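Long-range contacts in nicotinate phosphoribosyltransferase (Saccharomyces cerevisiae, PDB 1VLP), which catalyses the ATP-dependent first step of NAD biosynthesis from nicotinic acid, joining nicotinate to phosphoribosyl diphosphate to give nicotinate ribonucleotide: residues E15-S20 with L148-E153; N58-N63 with F156-I161. All coordinates share one frame; numbering follows the deposited sequence.

Contact 1 of 2, residues E15-S20 with L148-E153; sequences EPVIKS and LSLISE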
loop_
_atom_site.group_PDB
_atom_site.type_symbol
_atom_site.label_atom_id
_atom_site.label_comp_id
_atom_site.label_asym_id
_atom_site.label_seq_id
_atom_site.Cartn_x
_atom_site.Cartn_y
_atom_site.Cartn_z
ATOM N N GLU A 15 -7.777 19.605 -15.235
ATOM C CA GLU A 15 -8.827 18.774 -14.653
ATOM C C GLU A 15 -8.209 17.991 -13.499
ATOM O O GLU A 15 -7.112 17.426 -13.652
ATOM C CB GLU A 15 -9.360 17.776 -15.692
ATOM C CG GLU A 15 -10.341 16.770 -15.075
ATOM C CD GLU A 15 -11.122 15.947 -16.072
ATOM O OE1 GLU A 15 -10.986 16.169 -17.302
ATOM O OE2 GLU A 15 -11.896 15.081 -15.599
ATOM N N PRO A 16 -8.858 18.001 -12.324
ATOM C CA PRO A 16 -8.315 17.196 -11.208
ATOM C C PRO A 16 -8.327 15.700 -11.528
ATOM O O PRO A 16 -9.329 15.175 -12.019
ATOM C CB PRO A 16 -9.301 17.464 -10.077
ATOM C CG PRO A 16 -10.052 18.705 -10.484
ATOM C CD PRO A 16 -10.101 18.702 -11.956
ATOM N N VAL A 17 -7.199 15.039 -11.260
ATOM C CA VAL A 17 -7.050 13.607 -11.556
ATOM C C VAL A 17 -7.670 12.786 -10.429
ATOM O O VAL A 17 -8.340 11.770 -10.682
ATOM C CB VAL A 17 -5.564 13.248 -11.874
ATOM C CG1 VAL A 17 -5.338 11.732 -11.825
ATOM C CG2 VAL A 17 -5.194 13.834 -13.233
ATOM N N ILE A 18 -7.465 13.244 -9.199
ATOM C CA ILE A 18 -7.903 12.541 -7.994
ATOM C C ILE A 18 -9.281 13.126 -7.649
ATOM O O ILE A 18 -9.394 14.249 -7.110
ATOM C CB ILE A 18 -6.943 12.734 -6.849
ATOM C CG1 ILE A 18 -5.492 12.313 -7.221
ATOM C CG2 ILE A 18 -7.449 12.005 -5.591
ATOM C CD1 ILE A 18 -5.313 10.824 -7.526
ATOM N N LYS A 19 -10.319 12.393 -8.037
ATOM C CA LYS A 19 -11.694 12.891 -7.983
ATOM C C LYS A 19 -12.422 12.456 -6.698
ATOM O O LYS A 19 -13.556 12.887 -6.447
ATOM C CB LYS A 19 -12.422 12.428 -9.226
ATOM C CG LYS A 19 -11.809 12.975 -10.497
ATOM C CD LYS A 19 -12.658 12.629 -11.674
ATOM C CE LYS A 19 -12.002 13.063 -13.000
ATOM N NZ LYS A 19 -11.913 14.544 -13.135
ATOM N N SER A 20 -11.751 11.648 -5.868
ATOM C CA SER A 20 -12.423 11.098 -4.674
ATOM C C SER A 20 -11.399 10.753 -3.611
ATOM O O SER A 20 -10.287 10.333 -3.923
ATOM C CB SER A 20 -13.248 9.848 -5.075
ATOM O OG SER A 20 -13.784 9.174 -3.926
ATOM N N LEU A 148 1.716 9.825 -4.513
ATOM C CA LEU A 148 2.438 8.887 -5.388
ATOM C C LEU A 148 1.787 8.705 -6.744
ATOM O O LEU A 148 2.488 8.778 -7.769
ATOM C CB LEU A 148 2.639 7.567 -4.694
ATOM C CG LEU A 148 3.629 7.581 -3.537
ATOM C CD1 LEU A 148 3.515 6.224 -2.799
ATOM C CD2 LEU A 148 5.043 7.897 -4.028
ATOM N N SER A 149 0.465 8.492 -6.730
ATOM C CA SER A 149 -0.344 8.312 -7.982
ATOM C C SER A 149 -0.218 9.539 -8.872
ATOM O O SER A 149 -0.020 9.436 -10.099
ATOM C CB SER A 149 -1.821 8.045 -7.686
ATOM O OG SER A 149 -2.000 6.834 -6.938
ATOM N N LEU A 150 -0.224 10.721 -8.251
ATOM C CA LEU A 150 -0.060 11.948 -9.017
ATOM C C LEU A 150 1.343 12.163 -9.607
ATOM O O LEU A 150 1.489 12.617 -10.774
ATOM C CB LEU A 150 -0.444 13.162 -8.177
ATOM C CG LEU A 150 -1.967 13.425 -8.059
ATOM C CD1 LEU A 150 -2.203 14.467 -6.923
ATOM C CD2 LEU A 150 -2.635 13.812 -9.376
ATOM N N ILE A 151 2.362 11.887 -8.798
ATOM C CA ILE A 151 3.759 12.073 -9.205
ATOM C C ILE A 151 4.057 11.130 -10.378
ATOM O O ILE A 151 4.639 11.556 -11.407
ATOM C CB ILE A 151 4.719 11.857 -8.018
ATOM C CG1 ILE A 151 4.514 12.945 -6.951
ATOM C CG2 ILE A 151 6.156 11.890 -8.442
ATOM C CD1 ILE A 151 5.054 12.584 -5.630
ATOM N N SER A 152 3.653 9.862 -10.262
ATOM C CA SER A 152 3.818 8.906 -11.377
ATOM C C SER A 152 3.096 9.414 -12.626
ATOM O O SER A 152 3.682 9.460 -13.712
ATOM C CB SER A 152 3.280 7.540 -10.971
ATOM O OG SER A 152 3.560 6.533 -11.890
ATOM N N GLU A 153 1.828 9.793 -12.466
ATOM C CA GLU A 153 1.070 10.304 -13.615
ATOM C C GLU A 153 1.744 11.518 -14.288
ATOM O O GLU A 153 1.859 11.556 -15.491
ATOM C CB GLU A 153 -0.383 10.563 -13.225
ATOM C CG GLU A 153 -1.191 11.095 -14.391
ATOM C CD GLU A 153 -2.652 10.666 -14.417
ATOM O OE1 GLU A 153 -3.116 9.851 -13.588
ATOM O OE2 GLU A 153 -3.347 11.166 -15.319
#

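Contact 2 of 2, residues N58-N63 with F156-I161; sequences NKEAIN and FKFVDI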
loop_
_atom_site.group_PDB
_atom_site.type_symbol
_atom_site.label_atom_id
_atom_site.label_comp_id
_atom_site.label_asym_id
_atom_site.label_seq_id
_atom_site.Cartn_x
_atom_site.Cartn_y
_atom_site.Cartn_z
ATOM N N ASN A 58 10.684 18.004 -14.996
ATOM C CA ASN A 58 10.761 19.294 -15.669
ATOM C C ASN A 58 9.801 20.287 -15.058
ATOM O O ASN A 58 8.959 19.929 -14.200
ATOM C CB ASN A 58 10.577 19.146 -17.188
ATOM C CG ASN A 58 9.301 18.463 -17.601
ATOM O OD1 ASN A 58 8.264 18.510 -16.939
ATOM N ND2 ASN A 58 9.380 17.780 -18.750
ATOM N N LYS A 59 9.887 21.542 -15.525
ATOM C CA LYS A 59 9.054 22.591 -14.970
ATOM C C LYS A 59 7.590 22.341 -15.241
ATOM O O LYS A 59 6.748 22.596 -14.379
ATOM C CB LYS A 59 9.475 23.968 -15.515
ATOM C CG LYS A 59 10.717 24.517 -14.822
ATOM N N GLU A 60 7.277 21.822 -16.412
ATOM C CA GLU A 60 5.868 21.522 -16.733
ATOM C C GLU A 60 5.243 20.562 -15.716
ATOM O O GLU A 60 4.164 20.830 -15.165
ATOM C CB GLU A 60 5.747 20.882 -18.107
ATOM C CG GLU A 60 4.333 21.004 -18.701
ATOM C CD GLU A 60 4.244 20.539 -20.168
ATOM O OE1 GLU A 60 5.258 20.039 -20.739
ATOM O OE2 GLU A 60 3.139 20.688 -20.743
ATOM N N ALA A 61 5.946 19.456 -15.461
ATOM C CA ALA A 61 5.469 18.444 -14.477
ATOM C C ALA A 61 5.292 19.059 -13.087
ATOM O O ALA A 61 4.280 18.815 -12.402
ATOM C CB ALA A 61 6.444 17.309 -14.412
ATOM N N ILE A 62 6.267 19.864 -12.676
ATOM C CA ILE A 62 6.244 20.471 -11.351
ATOM C C ILE A 62 5.035 21.405 -11.194
ATOM O O ILE A 62 4.310 21.377 -10.175
ATOM C CB ILE A 62 7.579 21.167 -11.066
ATOM C CG1 ILE A 62 8.685 20.111 -10.921
ATOM C CG2 ILE A 62 7.483 22.092 -9.799
ATOM C CD1 ILE A 62 10.126 20.654 -10.953
ATOM N N ASN A 63 4.804 22.225 -12.215
ATOM C CA ASN A 63 3.688 23.173 -12.139
ATOM C C ASN A 63 2.345 22.420 -12.085
ATOM O O ASN A 63 1.445 22.845 -11.366
ATOM C CB ASN A 63 3.731 24.164 -13.303
ATOM C CG ASN A 63 4.927 25.118 -13.216
ATOM O OD1 ASN A 63 5.397 25.408 -12.128
ATOM N ND2 ASN A 63 5.412 25.598 -14.376
ATOM N N PHE A 156 4.867 10.474 -16.414
ATOM C CA PHE A 156 4.525 9.851 -17.700
ATOM C C PHE A 156 3.691 10.696 -18.636
ATOM O O PHE A 156 3.547 10.357 -19.777
ATOM C CB PHE A 156 3.964 8.456 -17.493
ATOM C CG PHE A 156 5.016 7.521 -16.986
ATOM C CD1 PHE A 156 6.046 7.101 -17.845
ATOM C CD2 PHE A 156 5.068 7.150 -15.656
ATOM C CE1 PHE A 156 7.077 6.262 -17.386
ATOM C CE2 PHE A 156 6.072 6.308 -15.202
ATOM C CZ PHE A 156 7.068 5.875 -16.064
ATOM N N LYS A 157 3.163 11.780 -18.108
ATOM C CA LYS A 157 2.443 12.781 -18.901
ATOM C C LYS A 157 3.365 13.821 -19.519
ATOM O O LYS A 157 3.155 14.253 -20.666
ATOM C CB LYS A 157 1.404 13.464 -17.982
ATOM C CG LYS A 157 0.273 14.175 -18.651
ATOM C CD LYS A 157 -0.725 14.743 -17.564
ATOM C CE LYS A 157 -1.943 15.387 -18.209
ATOM N NZ LYS A 157 -2.805 14.388 -18.929
ATOM N N PHE A 158 4.332 14.298 -18.728
ATOM C CA PHE A 158 5.181 15.445 -19.088
ATOM C C PHE A 158 6.644 15.112 -19.363
ATOM O O PHE A 158 7.310 15.860 -20.101
ATOM C CB PHE A 158 5.093 16.517 -17.997
ATOM C CG PHE A 158 3.715 17.034 -17.821
ATOM C CD1 PHE A 158 3.101 17.766 -18.856
ATOM C CD2 PHE A 158 2.977 16.713 -16.693
ATOM C CE1 PHE A 158 1.780 18.202 -18.745
ATOM C CE2 PHE A 158 1.656 17.158 -16.554
ATOM C CZ PHE A 158 1.056 17.903 -17.575
ATOM N N VAL A 159 7.162 14.058 -18.753
ATOM C CA VAL A 159 8.589 13.764 -18.847
ATOM C C VAL A 159 8.907 12.635 -19.848
ATOM O O VAL A 159 9.693 12.873 -20.789
ATOM C CB VAL A 159 9.239 13.499 -17.458
ATOM C CG1 VAL A 159 10.754 13.299 -17.557
ATOM C CG2 VAL A 159 8.915 14.630 -16.516
ATOM N N ASP A 160 8.422 11.434 -19.586
ATOM C CA ASP A 160 8.567 10.292 -20.454
ATOM C C ASP A 160 7.266 10.028 -21.147
ATOM O O ASP A 160 6.365 9.465 -20.537
ATOM C CB ASP A 160 8.972 9.051 -19.665
ATOM C CG ASP A 160 9.287 7.860 -20.579
ATOM O OD1 ASP A 160 9.161 7.967 -21.825
ATOM O OD2 ASP A 160 9.651 6.810 -20.050
ATOM N N ILE A 161 7.166 10.415 -22.425
ATOM C CA ILE A 161 5.945 10.169 -23.200
ATOM C C ILE A 161 6.126 9.091 -24.262
ATOM O O ILE A 161 5.255 8.903 -25.101
ATOM C CB ILE A 161 5.480 11.469 -23.903
ATOM C CG1 ILE A 161 6.532 11.901 -24.935
ATOM C CG2 ILE A 161 5.274 12.582 -22.892
#

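Contact 1 of 2, residues E15-S20 with L148-E153
Ile18 and Leu150 make the close-packed part of this contact, their side chains crossing at a slant. Ile18 CG1 lies 3.8 Å from Leu150 CG and nearly as close to both of its methyls, so one methylene sits against the whole fork of the leucine. From the neighbouring position, Val17 CB approaches Leu150 CD2 at 3.9 Å. Both Ile18 and Leu150 are buried; Gln68 and Phe69 of helix 59-71 also touch Leu150, while Asp23 and Arg194 border Ile18.

Toward the more open side, Val17 and Glu153, both partly exposed, meet tip to tip. Val17 CG1, anti to the backbone N (chi1 165°), comes within 3.4 Å of Glu153 OE1. This is a close methyl-to-oxygen contact and not a conventional hydrogen bond; OE1 accepts from Leu197 N. Away from the helix, Lys19 NZ donates to Pro16 O at 2.9 Å and forms a salt bridge with Glu15 OE2, modelled rather short at 2.5 Å.

The contact seats the loop before helix 26-38 on helix 144-159 of the NAPRTase N-terminal domain, with the Ser149 side chain about 10 Å from that of Tyr27, which by similarity binds nicotinate. Ser149 OG is hydrogen-bonded to Thr191 O, its stronger partner, and to Ile145 O, one turn back in its own helix. No hydrogen bond joins 15-20 to 148-153, which implies a join made mainly by apolar packing, with the Glu153 carboxylate meeting the valine methyls at its margin.

Contact 2 of 2, residues N58-N63 with F156-I161
Asn58 holds its CG between the backbone N and the carbonyl carbon (chi1 56°), and Phe158 turns its CG anti to its own carbonyl carbon (chi1 -61°); these settings direct the two CG atoms toward the opposite segments. The amide then works at both ends. Its OD1 accepts from Ala61 N at 2.9 Å, the N-cap bond of helix 59-71, while ND2 donates to Phe158 O at 3.1 Å in a nearly straight bond (163° at the hydrogen). That acceptor lies almost in the amide plane, although the donor stands well above the plane of the Phe158 carbonyl.

Around this polar link the packing is close. Ala61 CB meets Phe158 CB at 3.9 Å, and Ala61 CA lies 3.8 Å from Phe158 CD2. The Glu60 and Phe158 side chains cross at about a right angle, Glu60 CD 3.3 Å from Phe158 CD1 and the carboxylate tilted obliquely to the ring. Trp64, one turn further along helix 59-71, also meets the Phe158 ring.

An alanine in place of Asn58 would probably leave Ala61 N without its capping acceptor and Phe158 O without this donor, weakening the join between the helices. The chemistry implies that one amide couples the start of helix 59-71 to the C-terminal part of helix 144-159, with the aromatic packing alongside, at the protein surface and away from the nicotinate and phosphoribosyl diphosphate sites.

How the contacts relate
From the N terminus the chain runs through 15-20, helix 26-38 and strand 43-50 to 58-63 at the start of helix 59-71. It then passes through helices and strands 113-120 and 126-134 before helix 144-159 supplies both second partners: 148-153 closes the loop of contact 1 over 127 intervening residues, and 156-161 closes that of contact 2 over 92. Because the segments alternate in order, the two loops cross and neither nests in the other. Their centres lie 13 Å apart. Contact 1 ties the N-terminal loop to the middle of helix 144-159, and contact 2 ties the beginning of helix 59-71 to the C-terminal part of helix 144-159, so one helix joins both earlier elements.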